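Local coordinates for protein beta-lactamase (Burkholderia cenocepacia, PDB 5E2G) that probably hydrolyses beta-lactams to substituted beta-amino acids as a class-C beta-lactamase family member, and may act as a D-alanine carboxypeptidase, at residues Q199-T202 / K206-R209; V208-G213 / G221-A226. All coordinates share one frame; numbering follows the deposited sequence.

Interaction 1 (Q199-T202 / K206-R209); sequences QGYT and KPVR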
loop_
_atom_site.group_PDB
_atom_site.type_symbol
_atom_site.label_atom_id
_atom_site.label_comp_id
_atom_site.label_asym_id
_atom_site.label_seq_id
_atom_site.Cartn_x
_atom_site.Cartn_y
_atom_site.Cartn_z
ATOM N N GLN A 199 -6.473 11.030 -15.038
ATOM C CA GLN A 199 -5.474 12.084 -14.941
ATOM C C GLN A 199 -5.382 12.557 -13.497
ATOM O O GLN A 199 -6.403 12.852 -12.869
ATOM C CB GLN A 199 -5.814 13.256 -15.863
ATOM C CG GLN A 199 -4.900 14.470 -15.697
ATOM C CD GLN A 199 -3.538 14.310 -16.360
ATOM O OE1 GLN A 199 -2.502 14.397 -15.702
ATOM N NE2 GLN A 199 -3.538 14.100 -17.676
ATOM N N GLY A 200 -4.165 12.608 -12.971
ATOM C CA GLY A 200 -3.954 13.185 -11.665
ATOM C C GLY A 200 -3.850 14.691 -11.724
ATOM O O GLY A 200 -3.629 15.284 -12.779
ATOM N N TYR A 201 -4.034 15.323 -10.569
ATOM C CA TYR A 201 -3.992 16.773 -10.488
ATOM C C TYR A 201 -3.299 17.188 -9.207
ATOM O O TYR A 201 -3.660 16.726 -8.120
ATOM C CB TYR A 201 -5.402 17.358 -10.566
ATOM C CG TYR A 201 -6.011 17.113 -11.923
ATOM C CD1 TYR A 201 -6.878 16.049 -12.143
ATOM C CD2 TYR A 201 -5.681 17.922 -13.001
ATOM C CE1 TYR A 201 -7.417 15.812 -13.396
ATOM C CE2 TYR A 201 -6.213 17.696 -14.254
ATOM C CZ TYR A 201 -7.079 16.642 -14.450
ATOM O OH TYR A 201 -7.603 16.420 -15.705
ATOM N N THR A 202 -2.296 18.046 -9.345
ATOM C CA THR A 202 -1.559 18.534 -8.196
ATOM C C THR A 202 -2.468 19.395 -7.327
ATOM O O THR A 202 -3.629 19.649 -7.653
ATOM C CB THR A 202 -0.333 19.314 -8.654
ATOM O OG1 THR A 202 -0.756 20.440 -9.426
ATOM C CG2 THR A 202 0.535 18.443 -9.524
ATOM N N LYS A 206 -2.753 21.563 -11.556
ATOM C CA LYS A 206 -1.979 21.198 -12.730
ATOM C C LYS A 206 -2.092 19.694 -12.961
ATOM O O LYS A 206 -1.955 18.913 -12.011
ATOM C CB LYS A 206 -0.525 21.625 -12.547
ATOM C CG LYS A 206 -0.370 23.133 -12.344
ATOM C CD LYS A 206 0.776 23.499 -11.391
ATOM C CE LYS A 206 2.145 23.455 -12.076
ATOM N NZ LYS A 206 3.263 24.007 -11.238
ATOM N N PRO A 207 -2.369 19.255 -14.180
ATOM C CA PRO A 207 -2.497 17.824 -14.436
ATOM C C PRO A 207 -1.145 17.142 -14.422
ATOM O O PRO A 207 -0.128 17.713 -14.824
ATOM C CB PRO A 207 -3.122 17.771 -15.831
ATOM C CG PRO A 207 -2.653 19.012 -16.475
ATOM C CD PRO A 207 -2.579 20.052 -15.395
ATOM N N VAL A 208 -1.150 15.890 -13.972
ATOM C CA VAL A 208 0.096 15.169 -13.753
ATOM C C VAL A 208 -0.190 13.675 -13.697
ATOM O O VAL A 208 -1.240 13.248 -13.220
ATOM C CB VAL A 208 0.784 15.674 -12.464
ATOM C CG1 VAL A 208 -0.099 15.420 -11.245
ATOM C CG2 VAL A 208 2.137 15.044 -12.295
ATOM N N ARG A 209 0.739 12.884 -14.236
ATOM C CA ARG A 209 0.824 11.464 -13.929
ATOM C C ARG A 209 2.248 11.175 -13.481
ATOM O O ARG A 209 3.029 12.101 -13.234
ATOM C CB ARG A 209 0.422 10.583 -15.108
ATOM C CG ARG A 209 -1.075 10.499 -15.348
ATOM C CD ARG A 209 -1.402 9.523 -16.458
ATOM N NE ARG A 209 -2.781 9.643 -16.921
ATOM C CZ ARG A 209 -3.168 10.409 -17.935
ATOM N NH1 ARG A 209 -2.278 11.131 -18.600
ATOM N NH2 ARG A 209 -4.447 10.452 -18.284
#

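Interaction 2 (V208-G213 / G221-A226); sequences VRMTEG and GVRTTA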
loop_
_atom_site.group_PDB
_atom_site.type_symbol
_atom_site.label_atom_id
_atom_site.label_comp_id
_atom_site.label_asym_id
_atom_site.label_seq_id
_atom_site.Cartn_x
_atom_site.Cartn_y
_atom_site.Cartn_z
ATOM N N VAL A 208 -1.150 15.890 -13.972
ATOM C CA VAL A 208 0.096 15.169 -13.753
ATOM C C VAL A 208 -0.190 13.675 -13.697
ATOM O O VAL A 208 -1.240 13.248 -13.220
ATOM C CB VAL A 208 0.784 15.674 -12.464
ATOM C CG1 VAL A 208 -0.099 15.420 -11.245
ATOM C CG2 VAL A 208 2.137 15.044 -12.295
ATOM N N ARG A 209 0.739 12.884 -14.236
ATOM C CA ARG A 209 0.824 11.464 -13.929
ATOM C C ARG A 209 2.248 11.175 -13.481
ATOM O O ARG A 209 3.029 12.101 -13.234
ATOM C CB ARG A 209 0.422 10.583 -15.108
ATOM C CG ARG A 209 -1.075 10.499 -15.348
ATOM C CD ARG A 209 -1.402 9.523 -16.458
ATOM N NE ARG A 209 -2.781 9.643 -16.921
ATOM C CZ ARG A 209 -3.168 10.409 -17.935
ATOM N NH1 ARG A 209 -2.278 11.131 -18.600
ATOM N NH2 ARG A 209 -4.447 10.452 -18.284
HETATM N N MSE A 210 2.607 9.906 -13.421
HETATM C CA MSE A 210 3.774 9.467 -12.665
HETATM C C MSE A 210 5.133 9.621 -13.330
HETATM O O MSE A 210 5.307 9.307 -14.511
HETATM C CB MSE A 210 3.592 7.997 -12.320
HETATM C CG MSE A 210 3.405 7.695 -10.874
HETATM SE SE MSE A 210 3.168 5.781 -10.820
HETATM C CE MSE A 210 4.750 5.248 -11.830
ATOM N N THR A 211 6.102 10.077 -12.543
ATOM C CA THR A 211 7.505 10.019 -12.927
ATOM C C THR A 211 8.120 8.774 -12.303
ATOM O O THR A 211 7.964 8.537 -11.100
ATOM C CB THR A 211 8.272 11.270 -12.484
ATOM O OG1 THR A 211 8.420 11.275 -11.061
ATOM C CG2 THR A 211 7.549 12.530 -12.903
ATOM N N GLU A 212 8.821 7.987 -13.120
ATOM C CA GLU A 212 9.273 6.648 -12.735
ATOM C C GLU A 212 10.766 6.655 -12.419
ATOM O O GLU A 212 11.604 6.410 -13.288
ATOM C CB GLU A 212 8.957 5.651 -13.838
ATOM C CG GLU A 212 7.485 5.557 -14.195
ATOM C CD GLU A 212 7.249 4.756 -15.465
ATOM O OE1 GLU A 212 6.157 4.161 -15.620
ATOM O OE2 GLU A 212 8.166 4.717 -16.313
ATOM N N GLY A 213 11.098 6.887 -11.152
ATOM C CA GLY A 213 12.469 6.784 -10.699
ATOM C C GLY A 213 12.921 5.334 -10.647
ATOM O O GLY A 213 12.292 4.426 -11.189
ATOM N N GLY A 221 4.412 1.712 -8.056
ATOM C CA GLY A 221 4.142 1.527 -9.463
ATOM C C GLY A 221 2.759 1.044 -9.821
ATOM O O GLY A 221 2.481 0.887 -11.012
ATOM N N VAL A 222 1.876 0.818 -8.849
ATOM C CA VAL A 222 0.589 0.192 -9.134
ATOM C C VAL A 222 -0.420 1.239 -9.589
ATOM O O VAL A 222 -0.628 2.266 -8.928
ATOM C CB VAL A 222 0.060 -0.587 -7.918
ATOM C CG1 VAL A 222 -1.299 -1.155 -8.243
ATOM C CG2 VAL A 222 1.012 -1.706 -7.536
ATOM N N ARG A 223 -1.035 0.975 -10.736
ATOM C CA ARG A 223 -2.269 1.601 -11.174
ATOM C C ARG A 223 -3.361 0.543 -11.108
ATOM O O ARG A 223 -3.119 -0.615 -11.457
ATOM C CB ARG A 223 -2.131 2.137 -12.599
ATOM C CG ARG A 223 -1.590 3.562 -12.716
ATOM C CD ARG A 223 -0.238 3.784 -12.041
ATOM N NE ARG A 223 0.850 3.012 -12.629
ATOM C CZ ARG A 223 1.665 3.462 -13.576
ATOM N NH1 ARG A 223 1.515 4.682 -14.064
ATOM N NH2 ARG A 223 2.632 2.684 -14.040
ATOM N N THR A 224 -4.551 0.914 -10.641
ATOM C CA THR A 224 -5.588 -0.093 -10.433
ATOM C C THR A 224 -6.951 0.581 -10.346
ATOM O O THR A 224 -7.062 1.810 -10.319
ATOM C CB THR A 224 -5.299 -0.935 -9.176
ATOM O OG1 THR A 224 -6.291 -1.962 -9.029
ATOM C CG2 THR A 224 -5.289 -0.064 -7.929
ATOM N N THR A 225 -7.992 -0.248 -10.321
ATOM C CA THR A 225 -9.369 0.191 -10.149
ATOM C C THR A 225 -9.806 0.001 -8.703
ATOM O O THR A 225 -9.173 -0.717 -7.925
ATOM C CB THR A 225 -10.327 -0.583 -11.056
ATOM O OG1 THR A 225 -10.369 -1.950 -10.638
ATOM C CG2 THR A 225 -9.880 -0.515 -12.489
ATOM N N ALA A 226 -10.929 0.638 -8.359
ATOM C CA ALA A 226 -11.474 0.466 -7.021
ATOM C C ALA A 226 -11.901 -0.971 -6.797
ATOM O O ALA A 226 -11.686 -1.528 -5.715
ATOM C CB ALA A 226 -12.646 1.413 -6.789
#

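Interaction 1 (Q199-T202 / K206-R209)
The phenol ring of Y201 and the pyrrolidine of P207, a non-hydrogen-bonded pair, meet obliquely on one face of a short antiparallel beta hairpin, strands 200-201 and 207-208, with Y201 CE2 3.5 Å from P207 CB. Y201 CG lies beside its own backbone N (chi1 -66°), which brings the CD2-CE2 side of the ring to the proline, while its OH reaches on to the backbone N of K46. On the face that carries V208, the T202 side chain crosses that of V208 at about a right angle, T202 CG2 and V208 CG1 3.5 Å apart. T202 OG1 sits between backbone N and carbonyl carbon (chi1 61°), turned toward K206. There K206 O is gripped twice: by T202 N at 2.8 Å and, in the carbonyl plane on a lone pair, by T202 OG1 at 3.2 Å. In the hydrogen-bonded pair, V208 N donates to G200 O at 2.8 Å. Beyond it, the side chains of Q199 and R209 cross at about a right angle: Q199 CD stands 4.0 Å above one face of the R209 guanidinium, toward its rim, the amide and guanidinium planes 50° apart. R209 NE and NH2 bond to the carbonyls of A198 and Y197. Backbone bonds thus set the pairing, a carbonyl gripped by two donors of T202 helps to hold the turn end, and the arginine ties the open end to the preceding chain.

Interaction 2 (V208-G213 / G221-A226)
Selenomethionine M210 lays its SE over one face of the R223 guanidinium, 3.7 Å above the plane and offset toward the rim. The contact joins the loop that follows strand 207-208 to strand 223-224, which pairs antiparallel with strand 58-59 in a small two-stranded sheet of this class-C beta-lactamase family fold; helix 216-220 lies between the two segments in sequence. The two side chains approach from opposite directions. R223 NH1 is the closest guanidinium atom to M210 SE, at 3.8 Å, and M210 CE lies 4.0 Å from R223 CZ, bringing the methyl over the group as well. The bend of M210 at chi3 (52°) sets the methyl over the same guanidinium face as SE. No hydrogen bond crosses between the segments. E212 OE1, in a poorly ordered side chain, is 4.1 Å from R223 NH2, too far for a salt bridge, its carboxylate plane turned 75° from the guanidinium, and can add at most a weak attraction. The polar end of R223 is held elsewhere, NH1 by Y197 OH and NH2 by I187 O, while E59 and W216 pack beside both M210 and R223. The arginine also folds back on its own segment: bent at chi2 and chi3, it brings NE above the carbonyl plane of G221, where R223 NE donates to G221 O at 3.1 Å.

How the interactions relate
Interactions 1 and 2 follow one another along the chain and share V208 and R209: residues 206-209 close the hairpin of interaction 1, and the same chain runs on as the loop of interaction 2 before helix 216-220 leads to strand 223-224. Their centres lie 11 Å apart, interaction 1 about 20 Å from the chain's centre and interaction 2 about 12 Å, so the path leads inward from the hairpin. Y197 serves both neighbourhoods: its carbonyl and ring engage R209, and its hydroxyl bonds to R223. The hairpin and the two-stranded sheet of strands 58-59 and 223-224 are connected by the continuous chain, by Y197 and by E59, which R209, M210 and R223 all touch.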